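Local coordinates for protein actibind (Aspergillus niger, PDB 3D3Z) that cleaves RNA as a T2-family ribonuclease, probably with little base specificity and a preference for adenylic acid, at residues S125-Y130 with V136-Q141; Y169-I174 with E221-K226; A177-A180 with Y185-Y188. All blocks are in the same frame, centred on the assembly; numbering follows the deposited sequence. Where two conformers were deposited one is given.

Interaction 1: residues S125-Y130 with V136-Q141; sequences SCYTDY and VGDFFQ
The backbones of Y127 and D138 stay well apart, their CA atoms 11.1 Å from each other, so the loop 125-130 and the helical segment 136-141 meet through the full length of the Y127 phenol and the short carboxylate arm of D138. Both CB atoms point toward the opposing segment, and the side chains approach from opposite directions. The phenol donates one hydrogen bond, with Y127 OH 2.7 Å from D138 OD2. The acceptor is met on the anti side of the carboxylate, 22° out of its plane. Ring and carboxylate planes differ by 24°, and OD2 lies at the ring edge, in the ring plane. On that edge Y127 CE2 is 3.2 Å from D138 OD2, which places the carboxylate oxygen on the CE2 side of the hydroxyl. Both first torsions set CG anti to the carbonyl carbon (chi1 -78° for Y127), and this extends ring and carboxylate across the gap.

In the RNase T2 fold, helix 134-147 packs beside helix 104-116, which carries the predicted active-site residues E111 and H115. F139 meets W112 of that helix edge-to-face, whereas D138 serves the side turned to the loop. Its other oxygen, OD1, forms a salt bridge with R84, so each carboxylate oxygen has its own partner and rotation about CB-CG should be restricted. The positive guanidinium probably helps to keep D138 ionised and a good acceptor. The buried Y127 ring also touches I2, and just before it in the chain C126 is joined to C21 by a disulfide, so the loop that presents the phenol is tied to the N-terminal part of the protein.

Interaction 2: residues Y169-I174 with E221-K226; sequences YKLSDI and EDSNCK
L171, in the first turn of helix 171-179, inserts its side chain against an irregular run whose S223 forms an ST turn: S223 OG accepts the backbone N-H of C225, with S223 OG 2.9 Å from C225 N and an N-H...O angle of 166°. The two backbones are nearest at L171 and K226, whose CA atoms are 7.0 Å apart, and a backbone hydrogen bond pairs L171 with D227, the residue after K226.

The leucine can be followed outward. Its CB lies against the K226 carbonyl, 3.8 Å from K226 O, so the first carbon meets backbone and not the lysine side chain, whose CB points away. CG, anti to the backbone N (chi1 -176°), then carries both methyls toward S223. CD1 lies 3.7 Å from S223 OG and also packs on the cysteine, 4.1 Å from C225 CB. CD2 meets the same hydroxyl from the other branch and lies 3.9 Å from S223 CB. The serine oxygen thus sits before the fork of the leucine, in van der Waals contact with both branches.

S223 OG is also hydrogen-bonded to the carbonyl O of V189, so this hydroxyl joins the ST turn to strand 188-192 while resting on apolar methyls. The same strand is held by the C225-C191 disulfide, and V189 touches L171 as well. K170 occupies the N-cap position, and the helix opens with I174 N bonded to K170 O at 3.2 Å.

Interaction 3: residues A177-A180 with Y185-Y188; sequences ALAA and YPPY
L178 and A179, near the C-terminal end of helix 171-179, make apolar contacts with the consecutive prolines P186 and P187. L178 CB rests 3.6 Å from P187 CD, and the leucine crosses the pyrrolidine ring at about a right angle, its CD1 reaching P187 CG at 3.9 Å. With L178 CG anti to the carbonyl carbon (chi1 -66°), the branch runs on past the ring. A179 offers a single methyl, whose CB is 4.1 Å from P186 CD and 3.6 Å from P186 N. It therefore rests chiefly against the Y185-P186 peptide bond, with the ring only grazed at CD.

The polar component is weak. A179 CA points its hydrogen at the Y185 carbonyl, with A179 CA 3.5 Å from Y185 O and an angle of 160° at the hydrogen, a CH...O contact. No conventional hydrogen bond joins the two segments, and the prolines have no N-H to give. The backbones nevertheless come very close, with the CA atoms of A179 and P186 only 4.0 Å apart, consistent with the small side chain of A179.

The contact lies in the connection from helix 171-179 to strand 188-192. L178 continues onto S152, A155 and L156 of helix 152-158 and onto L199 of strand 195-206. P187 shares Y201 of that strand with L178, its carbonyl is held by R219, and strand 188-192 starts at the next residue.

From the N terminus, interaction 1 comes first and closes a short loop, five residues between its segments, tying the run after helix 104-116 to helix 134-147. The chain later enters helix 171-179, where interaction 2 opens at the beginning of the helix and interaction 3 near its end. Interaction 3 closes at once, after four residues, and lies nested in the 46-residue loop that interaction 2 completes after strand 213-216. These two touch: Y188 at the start of strand 188-192 packs against 221-224, with Y188 CE1 3.5 Å from S223 CA. Interaction 1 lies on the opposite side of the chain's centre, its nearest atoms about 18 Å from either.

Interaction 1: residues S125-Y130 with V136-Q141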
ATOM      1  N   SER A 125      -4.176 -21.106  -7.499  0.50 21.25           N
ATOM      2  CA  SER A 125      -3.487 -21.833  -8.551  0.50 21.23           C
ATOM      3  C   SER A 125      -2.011 -21.487  -8.730  0.50 21.19           C
ATOM      4  O   SER A 125      -1.350 -22.161  -9.501  0.50 21.65           O
ATOM      5  CB  SER A 125      -4.236 -21.623  -9.872  0.50 21.05           C
ATOM      6  OG  SER A 125      -4.440 -20.235 -10.147  0.50 21.06           O
ATOM      7  N   CYS A 126      -1.515 -20.439  -8.038  1.00 20.78           N
ATOM      8  CA  CYS A 126      -0.103 -20.020  -8.026  1.00 20.45           C
ATOM      9  C   CYS A 126       0.660 -20.575  -6.828  1.00 19.49           C
ATOM     10  O   CYS A 126       1.810 -20.180  -6.571  1.00 19.31           O
ATOM     11  CB  CYS A 126       0.007 -18.481  -8.038  1.00 21.19           C
ATOM     12  SG  CYS A 126      -0.821 -17.761  -9.500  1.00 20.14           S
ATOM     13  N   TYR A 127      -0.004 -21.451  -6.070  1.00 19.37           N
ATOM     14  CA  TYR A 127       0.577 -22.065  -4.879  1.00 19.23           C
ATOM     15  C   TYR A 127       0.939 -23.558  -5.088  1.00 19.33           C
ATOM     16  O   TYR A 127       0.202 -24.274  -5.737  1.00 20.95           O
ATOM     17  CB  TYR A 127      -0.426 -21.978  -3.709  1.00 19.00           C
ATOM     18  CG  TYR A 127      -0.429 -20.590  -3.107  1.00 17.51           C
ATOM     19  CD1 TYR A 127      -1.073 -19.521  -3.754  1.00 18.02           C
ATOM     20  CD2 TYR A 127       0.303 -20.312  -1.977  1.00 16.35           C
ATOM     21  CE1 TYR A 127      -1.047 -18.243  -3.225  1.00 17.25           C
ATOM     22  CE2 TYR A 127       0.337 -19.060  -1.441  1.00 16.43           C
ATOM     23  CZ  TYR A 127      -0.315 -18.005  -2.060  1.00 14.00           C
ATOM     24  OH  TYR A 127      -0.268 -16.750  -1.493  1.00 17.30           O
ATOM     25  N   THR A 128       2.012 -23.987  -4.439  1.00 20.02           N
ATOM     26  CA  THR A 128       2.216 -25.415  -4.141  1.00 20.47           C
ATOM     27  C   THR A 128       1.654 -25.748  -2.775  1.00 20.21           C
ATOM     28  O   THR A 128       1.818 -24.991  -1.827  1.00 20.45           O
ATOM     29  CB  THR A 128       3.680 -25.790  -4.163  1.00 21.38           C
ATOM     30  OG1 THR A 128       4.186 -25.481  -5.462  1.00 24.02           O
ATOM     31  CG2 THR A 128       3.854 -27.282  -3.873  1.00 19.90           C
ATOM     32  N   ASP A 129       0.949 -26.876  -2.680  1.00 20.70           N
ATOM     33  CA  ASP A 129       0.379 -27.287  -1.421  1.00 19.97           C
ATOM     34  C   ASP A 129      -0.421 -26.119  -0.824  1.00 20.45           C
ATOM     35  O   ASP A 129      -0.276 -25.796   0.344  1.00 19.28           O
ATOM     36  CB  ASP A 129       1.490 -27.733  -0.453  1.00 19.92           C
ATOM     37  CG  ASP A 129       2.179 -29.025  -0.904  1.00 19.35           C
ATOM     38  OD1 ASP A 129       1.777 -29.568  -1.954  1.00 20.83           O
ATOM     39  OD2 ASP A 129       3.138 -29.430  -0.240  1.00 22.57           O
ATOM     40  N   TYR A 130      -1.288 -25.538  -1.650  1.00 21.62           N
ATOM     41  CA  TYR A 130      -2.188 -24.445  -1.245  1.00 20.73           C
ATOM     42  C   TYR A 130      -3.048 -24.937  -0.106  1.00 21.11           C
ATOM     43  O   TYR A 130      -3.547 -26.060  -0.160  1.00 21.80           O
ATOM     44  CB  TYR A 130      -3.118 -24.068  -2.390  1.00 21.06           C
ATOM     45  CG  TYR A 130      -4.150 -23.019  -2.008  1.00 20.50           C
ATOM     46  CD1 TYR A 130      -3.776 -21.674  -1.856  1.00 21.23           C
ATOM     47  CD2 TYR A 130      -5.510 -23.348  -1.822  1.00 21.03           C
ATOM     48  CE1 TYR A 130      -4.724 -20.694  -1.533  1.00 20.41           C
ATOM     49  CE2 TYR A 130      -6.461 -22.370  -1.511  1.00 20.20           C
ATOM     50  CZ  TYR A 130      -6.056 -21.040  -1.357  1.00 20.22           C
ATOM     51  OH  TYR A 130      -7.010 -20.107  -0.997  1.00 17.82           O
ATOM     52  N   VAL A 136      -4.715 -14.924   1.249  1.00 17.24           N
ATOM     53  CA  VAL A 136      -5.240 -13.809   2.035  1.00 17.54           C
ATOM     54  C   VAL A 136      -4.193 -13.393   3.058  1.00 17.30           C
ATOM     55  O   VAL A 136      -3.823 -12.255   3.107  1.00 17.16           O
ATOM     56  CB  VAL A 136      -6.604 -14.151   2.660  1.00 17.46           C
ATOM     57  CG1 VAL A 136      -7.162 -12.969   3.528  1.00 18.87           C
ATOM     58  CG2 VAL A 136      -7.553 -14.457   1.573  1.00 19.50           C
ATOM     59  N   GLY A 137      -3.690 -14.331   3.848  1.00 17.16           N
ATOM     60  CA  GLY A 137      -2.662 -13.999   4.820  1.00 17.22           C
ATOM     61  C   GLY A 137      -1.365 -13.511   4.196  1.00 16.98           C
ATOM     62  O   GLY A 137      -0.717 -12.583   4.735  1.00 16.40           O
ATOM     63  N   ASP A 138      -0.957 -14.152   3.095  1.00 16.25           N
ATOM     64  CA  ASP A 138       0.260 -13.759   2.409  1.00 16.67           C
ATOM     65  C   ASP A 138       0.167 -12.298   1.893  1.00 15.21           C
ATOM     66  O   ASP A 138       1.185 -11.572   1.878  1.00 17.05           O
ATOM     67  CB  ASP A 138       0.573 -14.668   1.229  1.00 17.78           C
ATOM     68  CG  ASP A 138       1.160 -16.037   1.644  1.00 18.07           C
ATOM     69  OD1 ASP A 138       1.494 -16.282   2.833  1.00 17.57           O
ATOM     70  OD2 ASP A 138       1.292 -16.820   0.696  1.00 23.56           O
ATOM     71  N   PHE A 139      -1.016 -11.921   1.410  1.00 16.19           N
ATOM     72  CA  PHE A 139      -1.306 -10.571   0.919  1.00 16.01           C
ATOM     73  C   PHE A 139      -1.078  -9.545   2.047  1.00 16.14           C
ATOM     74  O   PHE A 139      -0.236  -8.645   1.914  1.00 16.48           O
ATOM     75  CB  PHE A 139      -2.709 -10.493   0.315  1.00 15.74           C
ATOM     76  CG  PHE A 139      -3.235  -9.046   0.183  1.00 15.15           C
ATOM     77  CD1 PHE A 139      -2.957  -8.285  -0.948  1.00 16.73           C
ATOM     78  CD2 PHE A 139      -3.945  -8.465   1.196  1.00 16.66           C
ATOM     79  CE1 PHE A 139      -3.417  -6.988  -1.051  1.00 14.64           C
ATOM     80  CE2 PHE A 139      -4.446  -7.164   1.088  1.00 16.08           C
ATOM     81  CZ  PHE A 139      -4.165  -6.439  -0.055  1.00 15.98           C
ATOM     82  N   PHE A 140      -1.683  -9.756   3.199  1.00 15.81           N
ATOM     83  CA  PHE A 140      -1.523  -8.861   4.344  1.00 15.48           C
ATOM     84  C   PHE A 140      -0.090  -8.761   4.767  1.00 16.41           C
ATOM     85  O   PHE A 140       0.427  -7.657   4.861  1.00 16.40           O
ATOM     86  CB  PHE A 140      -2.442  -9.263   5.466  1.00 16.11           C
ATOM     87  CG  PHE A 140      -3.854  -8.862   5.188  1.00 14.80           C
ATOM     88  CD1 PHE A 140      -4.242  -7.530   5.357  1.00 16.17           C
ATOM     89  CD2 PHE A 140      -4.780  -9.745   4.677  1.00 14.15           C
ATOM     90  CE1 PHE A 140      -5.487  -7.092   5.042  1.00 17.76           C
ATOM     91  CE2 PHE A 140      -6.048  -9.311   4.367  1.00 16.21           C
ATOM     92  CZ  PHE A 140      -6.408  -7.966   4.565  1.00 17.73           C
ATOM     93  N   GLN A 141       0.591  -9.904   4.845  1.00 15.51           N
ATOM     94  CA  GLN A 141       2.056  -9.919   5.048  1.00 15.98           C
ATOM     95  C   GLN A 141       2.852  -9.106   4.005  1.00 16.20           C
ATOM     96  O   GLN A 141       3.712  -8.331   4.383  1.00 17.56           O
ATOM     97  CB  GLN A 141       2.621 -11.360   5.168  1.00 16.85           C
ATOM     98  CG  GLN A 141       4.079 -11.354   5.681  1.00 16.64           C
ATOM     99  CD  GLN A 141       4.249 -10.790   7.074  1.00 20.01           C
ATOM    100  OE1 GLN A 141       3.748 -11.358   8.043  1.00 22.43           O
ATOM    101  NE2 GLN A 141       5.066  -9.752   7.207  1.00 18.60           N
TER

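Interaction 2: residues Y169-I174 with E221-K226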
ATOM      1  N   TYR A 169       4.081  24.002   3.917  1.00 30.95           N
ATOM      2  CA  TYR A 169       5.075  23.345   3.090  1.00 29.75           C
ATOM      3  C   TYR A 169       4.729  23.416   1.628  1.00 29.74           C
ATOM      4  O   TYR A 169       3.565  23.621   1.241  1.00 29.45           O
ATOM      5  CB  TYR A 169       5.288  21.868   3.538  1.00 29.06           C
ATOM      6  CG  TYR A 169       5.813  21.701   4.940  1.00 27.34           C
ATOM      7  CD1 TYR A 169       7.152  21.904   5.226  1.00 27.25           C
ATOM      8  CD2 TYR A 169       4.959  21.332   5.999  1.00 28.18           C
ATOM      9  CE1 TYR A 169       7.627  21.768   6.511  1.00 28.15           C
ATOM     10  CE2 TYR A 169       5.436  21.191   7.294  1.00 26.67           C
ATOM     11  CZ  TYR A 169       6.767  21.403   7.537  1.00 27.09           C
ATOM     12  OH  TYR A 169       7.271  21.246   8.805  1.00 25.67           O
ATOM     13  N   LYS A 170       5.778  23.258   0.825  1.00 30.13           N
ATOM     14  CA  LYS A 170       5.679  23.271  -0.636  1.00 30.87           C
ATOM     15  C   LYS A 170       5.558  21.855  -1.207  1.00 30.17           C
ATOM     16  O   LYS A 170       6.270  20.965  -0.804  1.00 31.78           O
ATOM     17  CB  LYS A 170       6.888  24.022  -1.251  1.00 31.51           C
ATOM     18  CG  LYS A 170       6.787  25.578  -1.056  1.00 32.80           C
ATOM     19  CD  LYS A 170       8.153  26.259  -0.819  1.00 33.85           C
ATOM     20  CE  LYS A 170       8.118  27.438   0.220  1.00 34.65           C
ATOM     21  NZ  LYS A 170       9.541  27.978   0.532  1.00 34.61           N
ATOM     22  N   LEU A 171       4.695  21.677  -2.189  1.00 29.48           N
ATOM     23  CA  LEU A 171       4.474  20.371  -2.775  1.00 29.61           C
ATOM     24  C   LEU A 171       5.741  19.737  -3.300  1.00 30.06           C
ATOM     25  O   LEU A 171       5.960  18.533  -3.123  1.00 28.38           O
ATOM     26  CB  LEU A 171       3.439  20.440  -3.885  1.00 28.85           C
ATOM     27  CG  LEU A 171       3.018  19.142  -4.540  1.00 28.29           C
ATOM     28  CD1 LEU A 171       2.542  18.064  -3.495  1.00 26.66           C
ATOM     29  CD2 LEU A 171       1.933  19.424  -5.563  1.00 28.40           C
ATOM     30  N   SER A 172       6.555  20.540  -3.990  1.00 29.93           N
ATOM     31  CA  SER A 172       7.739  20.031  -4.646  1.00 29.84           C
ATOM     32  C   SER A 172       8.732  19.525  -3.616  1.00 29.31           C
ATOM     33  O   SER A 172       9.462  18.599  -3.906  1.00 30.49           O
ATOM     34  CB  SER A 172       8.377  21.120  -5.561  1.00 29.85           C
ATOM     35  OG  SER A 172       9.227  21.953  -4.789  1.00 29.79           O
ATOM     36  N   ASP A 173       8.794  20.152  -2.439  1.00 29.32           N
ATOM     37  CA  ASP A 173       9.681  19.708  -1.377  1.00 29.79           C
ATOM     38  C   ASP A 173       9.240  18.331  -0.811  1.00 30.19           C
ATOM     39  O   ASP A 173      10.095  17.460  -0.547  1.00 29.76           O
ATOM     40  CB  ASP A 173       9.742  20.745  -0.239  1.00 30.64           C
ATOM     41  CG  ASP A 173      10.637  21.988  -0.594  1.00 31.22           C
ATOM     42  OD1 ASP A 173      11.349  21.927  -1.608  1.00 31.94           O
ATOM     43  OD2 ASP A 173      10.624  22.978   0.155  1.00 30.82           O
ATOM     44  N   ILE A 174       7.924  18.191  -0.623  1.00 30.40           N
ATOM     45  CA  ILE A 174       7.272  16.940  -0.148  1.00 30.33           C
ATOM     46  C   ILE A 174       7.585  15.829  -1.154  1.00 30.47           C
ATOM     47  O   ILE A 174       8.073  14.760  -0.786  1.00 31.18           O
ATOM     48  CB  ILE A 174       5.726  17.119   0.005  1.00 30.21           C
ATOM     49  CG1 ILE A 174       5.401  18.063   1.172  1.00 29.33           C
ATOM     50  CG2 ILE A 174       4.995  15.733   0.196  1.00 29.35           C
ATOM     51  CD1 ILE A 174       4.010  18.636   1.123  1.00 29.20           C
ATOM     52  N   GLU A 221      -0.793   9.260 -11.261  1.00 33.36           N
ATOM     53  CA  GLU A 221      -1.593  10.412 -10.800  1.00 33.58           C
ATOM     54  C   GLU A 221      -0.589  11.235  -9.991  1.00 33.42           C
ATOM     55  O   GLU A 221       0.229  10.650  -9.287  1.00 33.73           O
ATOM     56  CB  GLU A 221      -2.792   9.916  -9.970  1.00 33.78           C
ATOM     57  CG  GLU A 221      -4.023  10.811 -10.045  1.00 35.56           C
ATOM     58  CD  GLU A 221      -5.072  10.616  -8.913  1.00 37.07           C
ATOM     59  OE1 GLU A 221      -5.251   9.487  -8.384  1.00 39.69           O
ATOM     60  OE2 GLU A 221      -5.731  11.633  -8.563  1.00 41.86           O
ATOM     61  N   ASP A 222      -0.599  12.573 -10.102  0.60 33.86           N
ATOM     62  CA  ASP A 222       0.453  13.401  -9.449  0.60 33.59           C
ATOM     63  C   ASP A 222       0.097  13.918  -8.041  0.60 33.48           C
ATOM     64  O   ASP A 222       0.800  13.639  -7.040  0.60 33.61           O
ATOM     65  CB  ASP A 222       0.834  14.616 -10.321  0.60 34.66           C
ATOM     66  CG  ASP A 222       1.460  14.230 -11.661  0.60 36.49           C
ATOM     67  OD1 ASP A 222       1.967  13.086 -11.814  0.60 37.97           O
ATOM     68  OD2 ASP A 222       1.454  15.112 -12.556  0.60 38.28           O
ATOM     69  N   SER A 223      -0.959  14.717  -7.964  1.00 32.20           N
ATOM     70  CA  SER A 223      -1.314  15.341  -6.712  1.00 31.02           C
ATOM     71  C   SER A 223      -2.578  16.157  -6.861  1.00 30.49           C
ATOM     72  O   SER A 223      -2.892  16.683  -7.945  1.00 29.77           O
ATOM     73  CB  SER A 223      -0.210  16.236  -6.182  1.00 30.18           C
ATOM     74  OG  SER A 223      -0.599  16.776  -4.940  1.00 26.23           O
ATOM     75  N   ASN A 224      -3.311  16.251  -5.767  1.00 30.04           N
ATOM     76  CA  ASN A 224      -4.446  17.142  -5.718  1.00 29.64           C
ATOM     77  C   ASN A 224      -4.191  18.280  -4.750  1.00 29.61           C
ATOM     78  O   ASN A 224      -5.142  18.947  -4.318  1.00 30.36           O
ATOM     79  CB  ASN A 224      -5.701  16.361  -5.344  1.00 29.29           C
ATOM     80  CG  ASN A 224      -5.685  15.880  -3.899  1.00 27.49           C
ATOM     81  OD1 ASN A 224      -4.690  15.987  -3.204  1.00 23.97           O
ATOM     82  ND2 ASN A 224      -6.802  15.371  -3.451  1.00 25.49           N
ATOM     83  N   CYS A 225      -2.933  18.479  -4.362  1.00 29.29           N
ATOM     84  CA  CYS A 225      -2.567  19.543  -3.478  1.00 30.02           C
ATOM     85  C   CYS A 225      -2.260  20.810  -4.282  1.00 31.11           C
ATOM     86  O   CYS A 225      -1.958  20.749  -5.491  1.00 31.31           O
ATOM     87  CB  CYS A 225      -1.317  19.206  -2.685  1.00 29.62           C
ATOM     88  SG  CYS A 225      -1.466  17.685  -1.657  1.00 27.15           S
ATOM     89  N   LYS A 226      -2.336  21.930  -3.578  1.00 32.92           N
ATOM     90  CA  LYS A 226      -1.816  23.201  -4.061  1.00 33.83           C
ATOM     91  C   LYS A 226      -0.302  23.169  -3.978  1.00 34.58           C
ATOM     92  O   LYS A 226       0.300  22.392  -3.188  1.00 33.95           O
ATOM     93  CB  LYS A 226      -2.347  24.365  -3.219  1.00 35.30           C
ATOM     94  CG  LYS A 226      -3.874  24.509  -3.201  1.00 38.85           C
ATOM     95  CD  LYS A 226      -4.475  24.727  -4.599  1.00 41.96           C
ATOM     96  CE  LYS A 226      -6.018  24.737  -4.541  1.00 42.67           C
ATOM     97  NZ  LYS A 226      -6.685  25.673  -5.540  1.00 43.97           N
TER

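Interaction 3: residues A177-A180 with Y185-Y188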
ATOM      1  N   ALA A 177      11.354  14.852  -1.180  1.00 28.68           N
ATOM      2  CA  ALA A 177      11.716  14.165   0.052  1.00 28.31           C
ATOM      3  C   ALA A 177      11.336  12.672  -0.001  1.00 27.94           C
ATOM      4  O   ALA A 177      12.083  11.796   0.494  1.00 27.14           O
ATOM      5  CB  ALA A 177      11.048  14.825   1.233  1.00 27.84           C
ATOM      6  N   LEU A 178      10.208  12.404  -0.654  1.00 27.19           N
ATOM      7  CA  LEU A 178       9.619  11.055  -0.698  1.00 27.85           C
ATOM      8  C   LEU A 178      10.141  10.292  -1.897  1.00 27.93           C
ATOM      9  O   LEU A 178      10.338   9.081  -1.834  1.00 28.59           O
ATOM     10  CB  LEU A 178       8.093  11.163  -0.700  1.00 26.62           C
ATOM     11  CG  LEU A 178       7.511  11.738   0.609  1.00 26.55           C
ATOM     12  CD1 LEU A 178       6.024  11.992   0.448  1.00 25.24           C
ATOM     13  CD2 LEU A 178       7.809  10.890   1.886  1.00 26.09           C
ATOM     14  N   ALA A 179      10.417  11.022  -2.976  1.00 27.53           N
ATOM     15  CA  ALA A 179      11.080  10.472  -4.134  1.00 27.70           C
ATOM     16  C   ALA A 179      12.436   9.842  -3.767  1.00 27.28           C
ATOM     17  O   ALA A 179      12.887   8.897  -4.426  1.00 27.64           O
ATOM     18  CB  ALA A 179      11.247  11.559  -5.209  1.00 27.70           C
ATOM     19  N   ALA A 180      13.059  10.360  -2.710  1.00 27.62           N
ATOM     20  CA  ALA A 180      14.373   9.924  -2.220  1.00 27.83           C
ATOM     21  C   ALA A 180      14.395   8.499  -1.640  1.00 28.27           C
ATOM     22  O   ALA A 180      15.455   7.870  -1.577  1.00 29.31           O
ATOM     23  CB  ALA A 180      14.854  10.884  -1.157  1.00 27.91           C
ATOM     24  N   TYR A 185      11.418   8.495  -7.977  1.00 31.95           N
ATOM     25  CA  TYR A 185      10.024   8.629  -8.372  1.00 31.31           C
ATOM     26  C   TYR A 185       9.190   9.086  -7.187  1.00 30.85           C
ATOM     27  O   TYR A 185       9.117   8.395  -6.165  1.00 30.03           O
ATOM     28  CB  TYR A 185       9.475   7.319  -8.872  1.00 33.36           C
ATOM     29  CG  TYR A 185      10.067   6.886 -10.167  1.00 34.08           C
ATOM     30  CD1 TYR A 185       9.637   7.440 -11.364  1.00 36.18           C
ATOM     31  CD2 TYR A 185      11.059   5.914 -10.210  1.00 35.76           C
ATOM     32  CE1 TYR A 185      10.169   7.019 -12.606  1.00 36.22           C
ATOM     33  CE2 TYR A 185      11.616   5.503 -11.441  1.00 37.03           C
ATOM     34  CZ  TYR A 185      11.159   6.062 -12.633  1.00 36.03           C
ATOM     35  OH  TYR A 185      11.694   5.670 -13.844  1.00 37.23           O
ATOM     36  N   PRO A 186       8.582  10.280  -7.295  1.00 29.97           N
ATOM     37  CA  PRO A 186       7.697  10.731  -6.234  1.00 28.29           C
ATOM     38  C   PRO A 186       6.433   9.887  -6.168  1.00 26.57           C
ATOM     39  O   PRO A 186       6.002   9.376  -7.190  1.00 25.39           O
ATOM     40  CB  PRO A 186       7.336  12.178  -6.638  1.00 28.87           C
ATOM     41  CG  PRO A 186       7.826  12.360  -7.990  1.00 29.11           C
ATOM     42  CD  PRO A 186       8.721  11.267  -8.384  1.00 29.71           C
ATOM     43  N   PRO A 187       5.830   9.773  -4.973  1.00 25.82           N
ATOM     44  CA  PRO A 187       4.478   9.172  -4.897  1.00 25.73           C
ATOM     45  C   PRO A 187       3.434  10.163  -5.445  1.00 24.82           C
ATOM     46  O   PRO A 187       3.742  11.337  -5.579  1.00 25.41           O
ATOM     47  CB  PRO A 187       4.287   8.957  -3.399  1.00 25.35           C
ATOM     48  CG  PRO A 187       5.131  10.039  -2.760  1.00 25.46           C
ATOM     49  CD  PRO A 187       6.340  10.185  -3.648  1.00 24.98           C
ATOM     50  N   TYR A 188       2.228   9.709  -5.759  1.00 23.79           N
ATOM     51  CA  TYR A 188       1.067  10.577  -5.613  1.00 23.62           C
ATOM     52  C   TYR A 188       1.003  11.172  -4.185  1.00 23.46           C
ATOM     53  O   TYR A 188       1.102  10.458  -3.188  1.00 23.69           O
ATOM     54  CB  TYR A 188      -0.223   9.845  -5.952  1.00 23.80           C
ATOM     55  CG  TYR A 188      -1.450  10.630  -5.608  1.00 24.86           C
ATOM     56  CD1 TYR A 188      -1.965  11.608  -6.489  1.00 24.21           C
ATOM     57  CD2 TYR A 188      -2.110  10.425  -4.393  1.00 23.34           C
ATOM     58  CE1 TYR A 188      -3.122  12.342  -6.147  1.00 24.88           C
ATOM     59  CE2 TYR A 188      -3.249  11.147  -4.052  1.00 24.21           C
ATOM     60  CZ  TYR A 188      -3.740  12.109  -4.926  1.00 24.10           C
ATOM     61  OH  TYR A 188      -4.888  12.783  -4.542  1.00 23.75           O
TER